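Local coordinates for transcriptional regulator, LYSR family (Neisseria meningitidis, PDB 4AB5), which probably regulates transcription of methionine-biosynthesis genes as a MetR-like DNA-binding protein, this chain being its regulatory domain, at residues L77-M82 with Q181-A186; C16-D21 with A155-T160; P32-V37 with K195-N200; G8-A13 with V37-V42; I85-H90 with A148-I153. All coordinates share one frame; numbering follows the deposited sequence.

Interaction 1: residues L77-M82 with Q181-A186; sequences LFAYEM and QSKLYA
Two antiparallel strands, 77-82 and 181-186, pair in the mixed sheet of this periplasmic-binding-protein-like fold, and a classic beta bulge breaks the ladder at one end. Leu77 and Phe78 both face Leu184 there. Leu184 O takes Leu77 N at 2.8 Å, in the carbonyl plane, and Phe78 N only weakly. Leu184 N returns a bond to Phe78 O at 2.9 Å. Further along, Tyr80 and Ser182 form a regular hydrogen-bonded pair: Ser182 N reaches Tyr80 O at 2.8 Å, nearly along the C=O axis. The bulge turns Leu77 toward the partner strand. Its CD1 lies against the Tyr185 backbone and its CD2 touches Ala186 CB at 4.0 Å. Leu184, Tyr80 and Ser182 share one face of the sheet. The Tyr80 ring meets both partners obliquely, with CE1 3.6 Å from Ser182 CB. Ser182 OG is hydrogen-bonded to Asp119 OD2. Leu184 crosses the ring obliquely and sets CD1 3.6 Å from Tyr80 CE2 and 3.3 Å from Tyr80 OH.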
# COMPACT_ATOMS: atom_id res chain seq x y z
N LEU B 77 11.53 -18.46 7.88
CA LEU B 77 11.45 -17.99 6.51
C LEU B 77 12.81 -17.39 6.16
O LEU B 77 13.61 -18.04 5.48
CB LEU B 77 10.30 -17.00 6.28
CG LEU B 77 8.87 -17.54 6.45
CD1 LEU B 77 7.85 -16.42 6.40
CD2 LEU B 77 8.55 -18.66 5.43
N PHE B 78 13.10 -16.19 6.70
CA PHE B 78 14.35 -15.46 6.48
C PHE B 78 14.52 -14.28 7.43
O PHE B 78 13.53 -13.75 7.95
CB PHE B 78 14.44 -14.94 5.02
CG PHE B 78 13.14 -14.47 4.40
CD1 PHE B 78 12.56 -13.26 4.79
CD2 PHE B 78 12.50 -15.22 3.42
CE1 PHE B 78 11.36 -12.83 4.22
CE2 PHE B 78 11.31 -14.78 2.84
CZ PHE B 78 10.74 -13.59 3.25
N ALA B 79 15.78 -13.84 7.60
CA ALA B 79 16.16 -12.67 8.39
C ALA B 79 16.71 -11.58 7.45
O ALA B 79 17.20 -11.90 6.35
CB ALA B 79 17.21 -13.04 9.43
N TYR B 80 16.61 -10.31 7.85
CA TYR B 80 17.10 -9.16 7.09
C TYR B 80 17.37 -7.97 8.00
O TYR B 80 16.80 -7.89 9.09
CB TYR B 80 16.17 -8.76 5.91
CG TYR B 80 14.72 -8.56 6.28
CD1 TYR B 80 14.28 -7.38 6.87
CD2 TYR B 80 13.76 -9.53 6.00
CE1 TYR B 80 12.95 -7.19 7.22
CE2 TYR B 80 12.41 -9.34 6.31
CZ TYR B 80 12.01 -8.16 6.93
OH TYR B 80 10.69 -7.95 7.25
N GLU B 81 18.22 -7.02 7.53
CA GLU B 81 18.56 -5.81 8.26
C GLU B 81 17.57 -4.68 8.08
O GLU B 81 17.11 -4.41 6.96
CB GLU B 81 20.02 -5.35 8.04
CG GLU B 81 20.43 -5.00 6.61
CD GLU B 81 20.86 -6.14 5.69
OE1 GLU B 81 20.00 -6.99 5.35
OE2 GLU B 81 22.02 -6.11 5.23
N MSE B 82 17.21 -4.05 9.20
CA MSE B 82 16.34 -2.89 9.29
C MSE B 82 17.29 -1.70 9.20
O MSE B 82 18.18 -1.55 10.04
CB MSE B 82 15.56 -2.85 10.62
CG MSE B 82 14.49 -3.92 10.72
SE MSE B 82 12.98 -3.63 9.52
CE MSE B 82 12.26 -1.96 10.31
N GLN B 181 18.16 -6.38 13.17
CA GLN B 181 17.74 -7.49 12.34
C GLN B 181 16.31 -7.94 12.64
O GLN B 181 15.95 -8.07 13.80
CB GLN B 181 18.72 -8.67 12.51
CG GLN B 181 18.58 -9.76 11.43
CD GLN B 181 19.29 -11.05 11.77
OE1 GLN B 181 19.11 -11.64 12.84
NE2 GLN B 181 20.06 -11.56 10.82
N SER B 182 15.51 -8.18 11.59
CA SER B 182 14.16 -8.73 11.70
C SER B 182 14.25 -10.20 11.34
O SER B 182 15.00 -10.57 10.44
CB SER B 182 13.20 -8.03 10.75
OG SER B 182 12.83 -6.77 11.26
N LYS B 183 13.49 -11.04 12.06
CA LYS B 183 13.45 -12.48 11.84
C LYS B 183 12.02 -12.87 11.45
O LYS B 183 11.09 -12.59 12.20
CB LYS B 183 13.93 -13.24 13.08
CG LYS B 183 15.42 -13.07 13.36
CD LYS B 183 15.80 -13.69 14.70
CE LYS B 183 17.26 -13.50 15.04
NZ LYS B 183 18.12 -14.48 14.33
N LEU B 184 11.84 -13.49 10.27
CA LEU B 184 10.50 -13.87 9.82
C LEU B 184 10.21 -15.34 9.85
O LEU B 184 11.04 -16.15 9.45
CB LEU B 184 10.13 -13.23 8.47
CG LEU B 184 9.39 -11.90 8.60
CD1 LEU B 184 10.34 -10.76 8.88
CD2 LEU B 184 8.63 -11.61 7.39
N TYR B 185 9.02 -15.69 10.38
CA TYR B 185 8.56 -17.06 10.54
C TYR B 185 7.15 -17.24 10.02
O TYR B 185 6.36 -16.29 10.01
CB TYR B 185 8.57 -17.49 12.03
CG TYR B 185 9.91 -17.35 12.72
CD1 TYR B 185 10.81 -18.41 12.75
CD2 TYR B 185 10.25 -16.19 13.41
CE1 TYR B 185 12.04 -18.30 13.40
CE2 TYR B 185 11.47 -16.07 14.07
CZ TYR B 185 12.37 -17.13 14.06
OH TYR B 185 13.58 -17.02 14.70
N ALA B 186 6.83 -18.49 9.63
CA ALA B 186 5.50 -18.89 9.23
C ALA B 186 5.01 -19.79 10.37
O ALA B 186 5.67 -20.78 10.70
CB ALA B 186 5.54 -19.67 7.93

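Interaction 2: residues C16-D21 with A155-T160; sequences CHTCFD and ALPYWT
Thr18 carries most of this contact. Its OG1 takes the position between the backbone N and the carbonyl carbon (chi1 60°), which sets CG2 anti to the carbonyl carbon. The methyl then meets Pro157 tip to tip, with Thr18 CG2 3.8 Å from Pro157 CD. Thr18 CG2 also lies 4.3 Å from Leu156 CD2. Trp159 has its CG between the backbone N and the carbonyl carbon (chi1 60°). This sends the indole back across its own segment, so that Pro157 CB and Thr160 OG1 lie over one face near the rim. The far edge of the ring points at the other segment. Trp159 CH2 comes 3.3 Å from Thr18 O, near the ring plane. Here the turn leading into helix 20-33 meets the place where strand 154-157 runs into helix 158-166. The contact lies near the middle of the domain, consistent with the region between the two subdomains of the LysR regulatory fold. The Cys16-Cys19 disulfide, with SG atoms 2.0 Å apart, ties that turn together. Asp21 CG is anti to the carbonyl carbon (chi1 -75°), and Asp21 OD2 approaches Trp159 CZ3 at 3.8 Å. Asp21 also packs on Ile141 of the second subunit.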
# COMPACT_ATOMS: atom_id res chain seq x y z
N CYS B 16 1.88 -7.38 9.19
CA CYS B 16 3.11 -6.71 8.75
C CYS B 16 2.94 -6.16 7.32
O CYS B 16 2.60 -6.91 6.41
CB CYS B 16 4.30 -7.67 8.88
SG CYS B 16 5.62 -7.47 7.65
N HIS B 17 3.16 -4.84 7.15
CA HIS B 17 3.00 -4.10 5.89
C HIS B 17 3.98 -4.48 4.78
O HIS B 17 3.54 -4.75 3.66
CB HIS B 17 3.03 -2.59 6.16
CG HIS B 17 1.84 -2.07 6.91
ND1 HIS B 17 0.97 -1.16 6.33
CD2 HIS B 17 1.44 -2.29 8.19
CE1 HIS B 17 0.07 -0.87 7.26
NE2 HIS B 17 0.31 -1.53 8.39
N THR B 18 5.31 -4.47 5.07
CA THR B 18 6.36 -4.81 4.08
C THR B 18 6.23 -6.23 3.54
O THR B 18 6.56 -6.47 2.38
CB THR B 18 7.78 -4.51 4.61
OG1 THR B 18 8.05 -5.26 5.79
CG2 THR B 18 8.03 -3.04 4.84
N CYS B 19 5.71 -7.16 4.38
CA CYS B 19 5.45 -8.57 4.10
C CYS B 19 4.69 -8.79 2.79
O CYS B 19 5.05 -9.67 2.01
CB CYS B 19 4.73 -9.24 5.27
SG CYS B 19 5.71 -9.33 6.79
N PHE B 20 3.67 -7.94 2.53
CA PHE B 20 2.81 -7.96 1.34
C PHE B 20 3.58 -7.89 0.02
O PHE B 20 3.14 -8.49 -0.98
CB PHE B 20 1.75 -6.85 1.43
CG PHE B 20 0.59 -7.16 2.34
CD1 PHE B 20 0.71 -7.00 3.72
CD2 PHE B 20 -0.62 -7.59 1.83
CE1 PHE B 20 -0.37 -7.29 4.57
CE2 PHE B 20 -1.70 -7.90 2.67
CZ PHE B 20 -1.57 -7.74 4.04
N ASP B 21 4.74 -7.21 0.01
CA ASP B 21 5.58 -7.11 -1.19
C ASP B 21 6.03 -8.46 -1.74
O ASP B 21 6.07 -8.64 -2.96
CB ASP B 21 6.77 -6.17 -0.95
CG ASP B 21 6.42 -4.69 -0.95
OD1 ASP B 21 5.24 -4.36 -1.23
OD2 ASP B 21 7.32 -3.87 -0.70
N ALA B 155 12.64 3.59 9.66
CA ALA B 155 13.35 2.32 9.72
C ALA B 155 12.60 1.35 8.81
O ALA B 155 11.41 1.10 9.01
CB ALA B 155 13.39 1.77 11.14
N LEU B 156 13.28 0.87 7.77
CA LEU B 156 12.66 -0.04 6.81
C LEU B 156 13.62 -1.17 6.42
O LEU B 156 14.83 -0.98 6.54
CB LEU B 156 12.21 0.73 5.55
CG LEU B 156 10.98 1.63 5.67
CD1 LEU B 156 10.85 2.53 4.46
CD2 LEU B 156 9.70 0.82 5.87
N PRO B 157 13.11 -2.34 5.95
CA PRO B 157 14.04 -3.41 5.52
C PRO B 157 14.94 -2.90 4.40
O PRO B 157 14.50 -2.08 3.59
CB PRO B 157 13.10 -4.50 4.99
CG PRO B 157 11.78 -4.22 5.61
CD PRO B 157 11.70 -2.74 5.75
N TYR B 158 16.20 -3.35 4.37
CA TYR B 158 17.14 -2.95 3.33
C TYR B 158 16.59 -3.24 1.92
O TYR B 158 16.70 -2.38 1.04
CB TYR B 158 18.53 -3.60 3.55
CG TYR B 158 19.51 -3.33 2.43
CD1 TYR B 158 20.13 -2.08 2.31
CD2 TYR B 158 19.76 -4.28 1.45
CE1 TYR B 158 20.99 -1.80 1.25
CE2 TYR B 158 20.61 -4.01 0.38
CZ TYR B 158 21.24 -2.77 0.29
OH TYR B 158 22.08 -2.48 -0.75
N TRP B 159 15.98 -4.43 1.72
CA TRP B 159 15.42 -4.81 0.42
C TRP B 159 14.33 -3.85 -0.11
O TRP B 159 14.28 -3.61 -1.31
CB TRP B 159 14.97 -6.29 0.39
CG TRP B 159 13.92 -6.64 1.40
CD1 TRP B 159 14.13 -7.20 2.62
CD2 TRP B 159 12.50 -6.47 1.27
NE1 TRP B 159 12.93 -7.39 3.26
CE2 TRP B 159 11.91 -6.93 2.46
CE3 TRP B 159 11.67 -5.96 0.25
CZ2 TRP B 159 10.53 -6.91 2.67
CZ3 TRP B 159 10.30 -5.92 0.47
CH2 TRP B 159 9.74 -6.40 1.66
N THR B 160 13.50 -3.28 0.79
CA THR B 160 12.43 -2.32 0.46
C THR B 160 13.03 -0.97 0.03
O THR B 160 12.55 -0.34 -0.92
CB THR B 160 11.52 -2.07 1.69
OG1 THR B 160 11.33 -3.26 2.44
CG2 THR B 160 10.17 -1.48 1.32

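Interaction 3: residues P32-V37 with K195-N200; sequences PMWPQV and KSYLNN
Trp34 and Tyr197 make the tight part of this contact. Tyr197 CB sits over the centre of the Trp34 six-membered ring, 3.5 Å from its centroid, in a CH-pi contact. The line from Tyr197 CB to the centroid runs 10° off the ring normal. The Tyr197 ring continues from there and turns its edge to the indole face. The two form an edge-to-face pair, with centroids 5.9 Å apart and planes at 63°. Two torsions bring this about. Trp34 CG is anti to the carbonyl carbon, beside the backbone N (chi1 -59°). Tyr197 CG lies between the backbone N and the carbonyl carbon. Val37 then covers a face of the Tyr197 ring with its CG2, 4.0 Å from the ring centroid. Val37 and Tyr197 are buried, so this side is closed and apolar. The other side is looser, for Ser196 and Asn200 are partly exposed. Ser196 OG approaches the indole obliquely, 3.3 Å from Trp34 CH2. The side-chain amide of Asn200 comes to the ring edge, close to Trp34 NE1. Trp34 and Val37 are the ends of a type I turn between helix 20-33 and strand 37-42. This turn lies against the first turns of helix 196-212. Phe30 of helix 20-33 stacks on Trp34 and also touches Tyr197, while Leu10 of strand 8-13 packs on Val37.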
# COMPACT_ATOMS: atom_id res chain seq x y z
N PRO B 32 -1.97 -21.42 -9.01
CA PRO B 32 -2.09 -22.43 -10.07
C PRO B 32 -1.59 -23.83 -9.69
O PRO B 32 -2.05 -24.82 -10.27
CB PRO B 32 -1.27 -21.85 -11.22
CG PRO B 32 -0.32 -20.90 -10.57
CD PRO B 32 -1.08 -20.31 -9.44
N MSE B 33 -0.63 -23.90 -8.74
CA MSE B 33 -0.02 -25.14 -8.23
C MSE B 33 -0.99 -25.95 -7.35
O MSE B 33 -0.93 -27.19 -7.32
CB MSE B 33 1.22 -24.78 -7.41
CG MSE B 33 2.49 -25.28 -7.99
SE MSE B 33 3.89 -24.06 -7.56
CE MSE B 33 4.94 -24.33 -9.19
N TRP B 34 -1.86 -25.24 -6.62
CA TRP B 34 -2.86 -25.77 -5.69
C TRP B 34 -4.21 -25.11 -6.00
O TRP B 34 -4.68 -24.33 -5.18
CB TRP B 34 -2.43 -25.48 -4.24
CG TRP B 34 -1.10 -26.08 -3.88
CD1 TRP B 34 0.13 -25.52 -4.06
CD2 TRP B 34 -0.87 -27.40 -3.38
NE1 TRP B 34 1.11 -26.38 -3.64
CE2 TRP B 34 0.53 -27.55 -3.23
CE3 TRP B 34 -1.71 -28.46 -3.02
CZ2 TRP B 34 1.10 -28.72 -2.70
CZ3 TRP B 34 -1.14 -29.62 -2.50
CH2 TRP B 34 0.25 -29.74 -2.35
N PRO B 35 -4.84 -25.34 -7.18
CA PRO B 35 -6.09 -24.63 -7.49
C PRO B 35 -7.32 -24.98 -6.65
O PRO B 35 -8.33 -24.27 -6.73
CB PRO B 35 -6.32 -24.95 -8.97
CG PRO B 35 -5.66 -26.24 -9.17
CD PRO B 35 -4.44 -26.21 -8.30
N GLN B 36 -7.26 -26.07 -5.87
CA GLN B 36 -8.37 -26.53 -5.03
C GLN B 36 -8.31 -25.95 -3.62
O GLN B 36 -9.30 -26.05 -2.88
CB GLN B 36 -8.44 -28.07 -5.01
CG GLN B 36 -8.73 -28.71 -6.36
CD GLN B 36 -10.13 -28.42 -6.82
OE1 GLN B 36 -11.12 -28.86 -6.23
NE2 GLN B 36 -10.24 -27.63 -7.88
N VAL B 37 -7.17 -25.34 -3.24
CA VAL B 37 -6.93 -24.75 -1.93
C VAL B 37 -7.47 -23.32 -2.00
O VAL B 37 -6.99 -22.51 -2.80
CB VAL B 37 -5.42 -24.81 -1.52
CG1 VAL B 37 -5.14 -24.01 -0.25
CG2 VAL B 37 -4.96 -26.26 -1.35
N LYS B 195 0.10 -31.24 6.45
CA LYS B 195 -0.48 -30.64 5.24
C LYS B 195 0.61 -30.12 4.30
O LYS B 195 1.30 -29.15 4.63
CB LYS B 195 -1.50 -29.53 5.59
CG LYS B 195 -2.49 -29.90 6.70
CD LYS B 195 -3.93 -29.83 6.25
CE LYS B 195 -4.87 -30.06 7.42
NZ LYS B 195 -6.28 -30.14 6.98
N SER B 196 0.75 -30.77 3.14
CA SER B 196 1.75 -30.50 2.10
C SER B 196 1.75 -29.07 1.57
O SER B 196 2.82 -28.48 1.47
CB SER B 196 1.60 -31.49 0.95
OG SER B 196 0.27 -31.54 0.44
N TYR B 197 0.55 -28.52 1.26
CA TYR B 197 0.40 -27.18 0.71
C TYR B 197 0.88 -26.08 1.63
O TYR B 197 1.45 -25.10 1.15
CB TYR B 197 -1.01 -26.91 0.18
CG TYR B 197 -2.13 -27.09 1.18
CD1 TYR B 197 -2.51 -26.05 2.03
CD2 TYR B 197 -2.88 -28.26 1.20
CE1 TYR B 197 -3.56 -26.20 2.94
CE2 TYR B 197 -3.95 -28.41 2.08
CZ TYR B 197 -4.28 -27.39 2.96
OH TYR B 197 -5.32 -27.53 3.84
N LEU B 198 0.67 -26.25 2.96
CA LEU B 198 1.11 -25.30 3.98
C LEU B 198 2.63 -25.24 3.96
O LEU B 198 3.19 -24.15 3.88
CB LEU B 198 0.62 -25.71 5.39
CG LEU B 198 -0.88 -25.60 5.67
CD1 LEU B 198 -1.18 -26.02 7.07
CD2 LEU B 198 -1.38 -24.17 5.45
N ASN B 199 3.28 -26.41 3.94
CA ASN B 199 4.72 -26.56 3.87
C ASN B 199 5.25 -26.03 2.54
O ASN B 199 6.28 -25.35 2.53
CB ASN B 199 5.12 -28.02 4.08
CG ASN B 199 6.15 -28.21 5.14
OD1 ASN B 199 7.28 -28.61 4.86
ND2 ASN B 199 5.87 -27.78 6.36
N ASN B 200 4.52 -26.31 1.43
CA ASN B 200 4.91 -25.85 0.10
C ASN B 200 4.76 -24.33 -0.05
O ASN B 200 5.54 -23.72 -0.77
CB ASN B 200 4.21 -26.65 -0.99
CG ASN B 200 4.66 -26.30 -2.37
OD1 ASN B 200 5.83 -26.44 -2.76
ND2 ASN B 200 3.74 -25.76 -3.12

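Interaction 4: residues G8-A13 with V37-V42; sequences GELRIA and VELDIV
Ile12 O is held by one hydrogen bond and one CA-H...O contact from the strand beside it. Val42 N bonds to it at 2.7 Å and almost straight, 173° at the hydrogen, although the N stands above the carbonyl plane. Ile41 CA makes the CA-H...O contact to Ile12 O at 3.4 Å. The same pattern runs along both strands. Ile12 N meets Asp40 O at 2.8 Å, and Leu10 N meets Glu38 O at 2.8 Å, here in the carbonyl plane. Strands 8-13 and 37-42 are parallel and joined through helix 20-33, a beta-alpha-beta crossover. On one face Leu10, Ile12 and Leu39 lie side by side. Leu39 CD2 fits between its neighbours, 3.8 Å from Leu10 CG and 4.1 Å from Ile12 CD1. Helices 20-33 and 196-212 cover this face. The other face carries Glu9, Arg11, Ala13, Glu38, Asp40 and Val42. Arg11 and Asp40 cross here, touching through Arg11 CG and Asp40 CB at 4.0 Å, but their charged ends part. Arg11 pairs with Asp59, and Asp40 with Arg135 of the second subunit. Arg151 of that subunit also bonds to Leu39 O. The backbone ladder and apolar face thus hold the crossover together, while Asp40 turns its charge to the second subunit.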
# COMPACT_ATOMS: atom_id res chain seq x y z
N GLY B 8 -8.54 -27.90 0.24
CA GLY B 8 -8.22 -27.33 1.54
C GLY B 8 -8.44 -25.83 1.63
O GLY B 8 -9.09 -25.23 0.76
N GLU B 9 -7.89 -25.22 2.69
CA GLU B 9 -8.02 -23.79 2.96
C GLU B 9 -6.71 -23.23 3.45
O GLU B 9 -6.09 -23.79 4.37
CB GLU B 9 -9.07 -23.56 4.07
CG GLU B 9 -10.47 -23.26 3.59
CD GLU B 9 -11.52 -23.43 4.67
OE1 GLU B 9 -11.50 -22.66 5.65
OE2 GLU B 9 -12.37 -24.35 4.53
N LEU B 10 -6.28 -22.09 2.85
CA LEU B 10 -5.09 -21.38 3.29
C LEU B 10 -5.46 -19.92 3.54
O LEU B 10 -5.41 -19.09 2.63
CB LEU B 10 -3.92 -21.57 2.31
CG LEU B 10 -2.59 -20.83 2.56
CD1 LEU B 10 -2.14 -20.88 4.02
CD2 LEU B 10 -1.50 -21.38 1.67
N ARG B 11 -5.91 -19.64 4.78
CA ARG B 11 -6.26 -18.30 5.26
C ARG B 11 -4.99 -17.77 5.92
O ARG B 11 -4.53 -18.31 6.93
CB ARG B 11 -7.45 -18.35 6.25
CG ARG B 11 -8.74 -18.94 5.65
CD ARG B 11 -9.77 -19.33 6.70
NE ARG B 11 -9.31 -20.44 7.55
CZ ARG B 11 -9.90 -20.82 8.68
NH1 ARG B 11 -10.99 -20.20 9.11
NH2 ARG B 11 -9.40 -21.82 9.39
N ILE B 12 -4.36 -16.78 5.26
CA ILE B 12 -3.10 -16.18 5.70
C ILE B 12 -3.33 -14.99 6.62
O ILE B 12 -3.92 -14.00 6.21
CB ILE B 12 -2.14 -15.85 4.51
CG1 ILE B 12 -1.83 -17.11 3.66
CG2 ILE B 12 -0.83 -15.25 5.03
CD1 ILE B 12 -1.88 -16.89 2.20
N ALA B 13 -2.87 -15.09 7.88
CA ALA B 13 -2.95 -14.03 8.87
C ALA B 13 -1.62 -13.27 8.87
O ALA B 13 -0.55 -13.86 9.06
CB ALA B 13 -3.25 -14.61 10.24
N VAL B 37 -7.17 -25.34 -3.24
CA VAL B 37 -6.93 -24.75 -1.93
C VAL B 37 -7.47 -23.32 -2.00
O VAL B 37 -6.99 -22.51 -2.80
CB VAL B 37 -5.42 -24.81 -1.52
CG1 VAL B 37 -5.14 -24.01 -0.25
CG2 VAL B 37 -4.96 -26.26 -1.35
N GLU B 38 -8.50 -23.03 -1.19
CA GLU B 38 -9.12 -21.71 -1.13
C GLU B 38 -8.22 -20.75 -0.36
O GLU B 38 -7.89 -20.99 0.80
CB GLU B 38 -10.51 -21.79 -0.50
CG GLU B 38 -11.56 -22.41 -1.41
CD GLU B 38 -12.95 -22.50 -0.81
OE1 GLU B 38 -13.15 -23.33 0.11
OE2 GLU B 38 -13.84 -21.76 -1.29
N LEU B 39 -7.77 -19.69 -1.02
CA LEU B 39 -6.88 -18.68 -0.44
C LEU B 39 -7.64 -17.49 0.13
O LEU B 39 -8.68 -17.10 -0.40
CB LEU B 39 -5.84 -18.21 -1.49
CG LEU B 39 -4.68 -19.15 -1.81
CD1 LEU B 39 -4.00 -18.74 -3.11
CD2 LEU B 39 -3.64 -19.17 -0.69
N ASP B 40 -7.12 -16.92 1.22
CA ASP B 40 -7.70 -15.76 1.90
C ASP B 40 -6.64 -15.02 2.70
O ASP B 40 -5.61 -15.61 3.06
CB ASP B 40 -8.87 -16.17 2.81
CG ASP B 40 -9.91 -15.07 3.05
OD1 ASP B 40 -9.82 -14.02 2.39
OD2 ASP B 40 -10.82 -15.29 3.86
N ILE B 41 -6.87 -13.72 2.97
CA ILE B 41 -6.00 -12.87 3.78
C ILE B 41 -6.82 -12.41 4.97
O ILE B 41 -7.88 -11.84 4.78
CB ILE B 41 -5.37 -11.67 2.99
CG1 ILE B 41 -4.56 -12.16 1.76
CG2 ILE B 41 -4.49 -10.80 3.93
CD1 ILE B 41 -4.54 -11.23 0.59
N VAL B 42 -6.34 -12.73 6.18
CA VAL B 42 -6.99 -12.36 7.45
C VAL B 42 -6.11 -11.27 8.10
O VAL B 42 -5.05 -11.58 8.64
CB VAL B 42 -7.21 -13.60 8.38
CG1 VAL B 42 -8.12 -13.26 9.55
CG2 VAL B 42 -7.77 -14.79 7.60

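Interaction 5: residues I85-H90 with A148-I153; sequences ICAPDH and ASRRGI
His90 CG is anti to its backbone N (chi1 -163°), and Ile153 CG2 is anti to its carbonyl carbon. These torsions lay the Ile153 methyl over a face of the imidazole, toward the rim, with CG2 4.1 Å from the ring centroid. The two side chains cross at about a right angle. Ile153 CG2 also touches Cys86 CB at 3.7 Å. Arg150 CG is anti to the carbonyl carbon, and the chain bends at chi3 (69°). Its CG rests 3.6 Å from Ala87 CB. Its guanidinium then lies flat over the Asp89-His90 backbone, with CZ 4.0 Å from His90 CA. A water ties the two segments together. It accepts from Ala87 N at 3.0 Å, donates to Gly152 O at 2.8 Å, and accepts weakly from His90 ND1. Arg150, with its positive phi, is the C-prime residue of a Schellman motif. That motif ends helix 140-148, with Arg151 N bonded to Leu146 O and Arg150 N to Val147 O.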
# COMPACT_ATOMS: atom_id res chain seq x y z
N ILE B 85 16.52 5.38 7.35
CA ILE B 85 16.50 6.23 6.16
C ILE B 85 16.26 7.67 6.51
O ILE B 85 15.43 7.98 7.36
CB ILE B 85 15.58 5.72 5.01
CG1 ILE B 85 14.09 5.60 5.44
CG2 ILE B 85 16.11 4.42 4.42
CD1 ILE B 85 13.05 5.70 4.30
N CYS B 86 17.03 8.56 5.86
CA CYS B 86 16.92 10.01 5.98
C CYS B 86 17.17 10.63 4.60
O CYS B 86 17.64 9.94 3.70
CB CYS B 86 17.86 10.57 7.05
SG CYS B 86 19.61 10.53 6.60
N ALA B 87 16.85 11.91 4.42
CA ALA B 87 17.09 12.61 3.15
C ALA B 87 18.61 12.81 3.00
O ALA B 87 19.29 12.90 4.03
CB ALA B 87 16.39 13.96 3.15
N PRO B 88 19.18 12.86 1.77
CA PRO B 88 20.64 13.04 1.64
C PRO B 88 21.22 14.28 2.35
O PRO B 88 22.37 14.24 2.77
CB PRO B 88 20.85 13.10 0.12
CG PRO B 88 19.68 12.37 -0.44
CD PRO B 88 18.54 12.74 0.44
N ASP B 89 20.40 15.34 2.51
CA ASP B 89 20.69 16.64 3.14
C ASP B 89 20.73 16.56 4.67
O ASP B 89 21.58 17.19 5.28
CB ASP B 89 19.62 17.69 2.75
CG ASP B 89 19.80 18.38 1.42
OD1 ASP B 89 20.93 18.33 0.87
OD2 ASP B 89 18.84 19.03 0.96
N HIS B 90 19.74 15.85 5.26
CA HIS B 90 19.55 15.64 6.70
C HIS B 90 20.86 15.50 7.51
O HIS B 90 21.74 14.77 7.09
CB HIS B 90 18.64 14.40 6.94
CG HIS B 90 18.04 14.32 8.32
ND1 HIS B 90 16.71 14.61 8.55
CD2 HIS B 90 18.62 14.00 9.50
CE1 HIS B 90 16.53 14.47 9.85
NE2 HIS B 90 17.65 14.11 10.47
N ALA B 148 12.31 11.85 2.21
CA ALA B 148 13.03 12.61 1.17
C ALA B 148 12.78 14.13 1.24
O ALA B 148 13.66 14.91 0.86
CB ALA B 148 12.67 12.09 -0.20
N SER B 149 11.59 14.53 1.71
CA SER B 149 11.17 15.93 1.86
C SER B 149 11.56 16.49 3.24
O SER B 149 11.15 17.60 3.60
CB SER B 149 9.66 16.05 1.64
OG SER B 149 9.29 15.52 0.37
N ARG B 150 12.39 15.72 4.00
CA ARG B 150 12.89 16.04 5.35
C ARG B 150 11.78 16.18 6.39
O ARG B 150 11.93 16.93 7.36
CB ARG B 150 13.86 17.24 5.33
CG ARG B 150 15.25 16.90 4.79
CD ARG B 150 16.25 18.03 4.93
NE ARG B 150 16.62 18.27 6.33
CZ ARG B 150 17.55 19.14 6.73
NH1 ARG B 150 18.23 19.85 5.85
NH2 ARG B 150 17.80 19.30 8.03
N ARG B 151 10.67 15.44 6.20
CA ARG B 151 9.51 15.46 7.10
C ARG B 151 9.69 14.55 8.32
O ARG B 151 8.87 14.57 9.24
CB ARG B 151 8.20 15.14 6.33
CG ARG B 151 7.74 16.28 5.43
CD ARG B 151 7.25 17.44 6.27
NE ARG B 151 6.99 18.64 5.49
CZ ARG B 151 7.80 19.68 5.44
NH1 ARG B 151 8.95 19.67 6.11
NH2 ARG B 151 7.49 20.74 4.71
N GLY B 152 10.79 13.81 8.31
CA GLY B 152 11.17 12.88 9.37
C GLY B 152 12.14 11.83 8.88
O GLY B 152 12.71 11.96 7.79
N ILE B 153 12.36 10.80 9.72
CA ILE B 153 13.21 9.64 9.44
C ILE B 153 12.40 8.35 9.59
O ILE B 153 11.30 8.39 10.15
CB ILE B 153 14.52 9.63 10.28
CG1 ILE B 153 14.24 9.58 11.81
CG2 ILE B 153 15.44 10.81 9.89
CD1 ILE B 153 15.42 9.20 12.67
O HOH W 1 14.74 13.12 6.25

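How the interactions relate
Interactions 1 and 2 form the buried centre of the domain. They touch through Tyr80, which packs on Pro157 and Trp159, and through a probable backbone hydrogen bond between Glu81 O and Tyr158 N. Interactions 3 and 4 lie toward one end, are partly buried, share Val37 and involve the same beta-alpha-beta unit. Interaction 5 lies at the other end, about 39 Å from interaction 4 between centres. It is buried all the same, and uses the same strand 72-86 as interaction 1. Interactions 1 and 4 rest on backbone ladders, antiparallel and parallel. Interactions 2 and 3 rest on side chains, around a tryptophan edge and a tryptophan face. Interaction 5 alone adds a bridging water. Interactions 2, 4 and 5 also touch the second subunit.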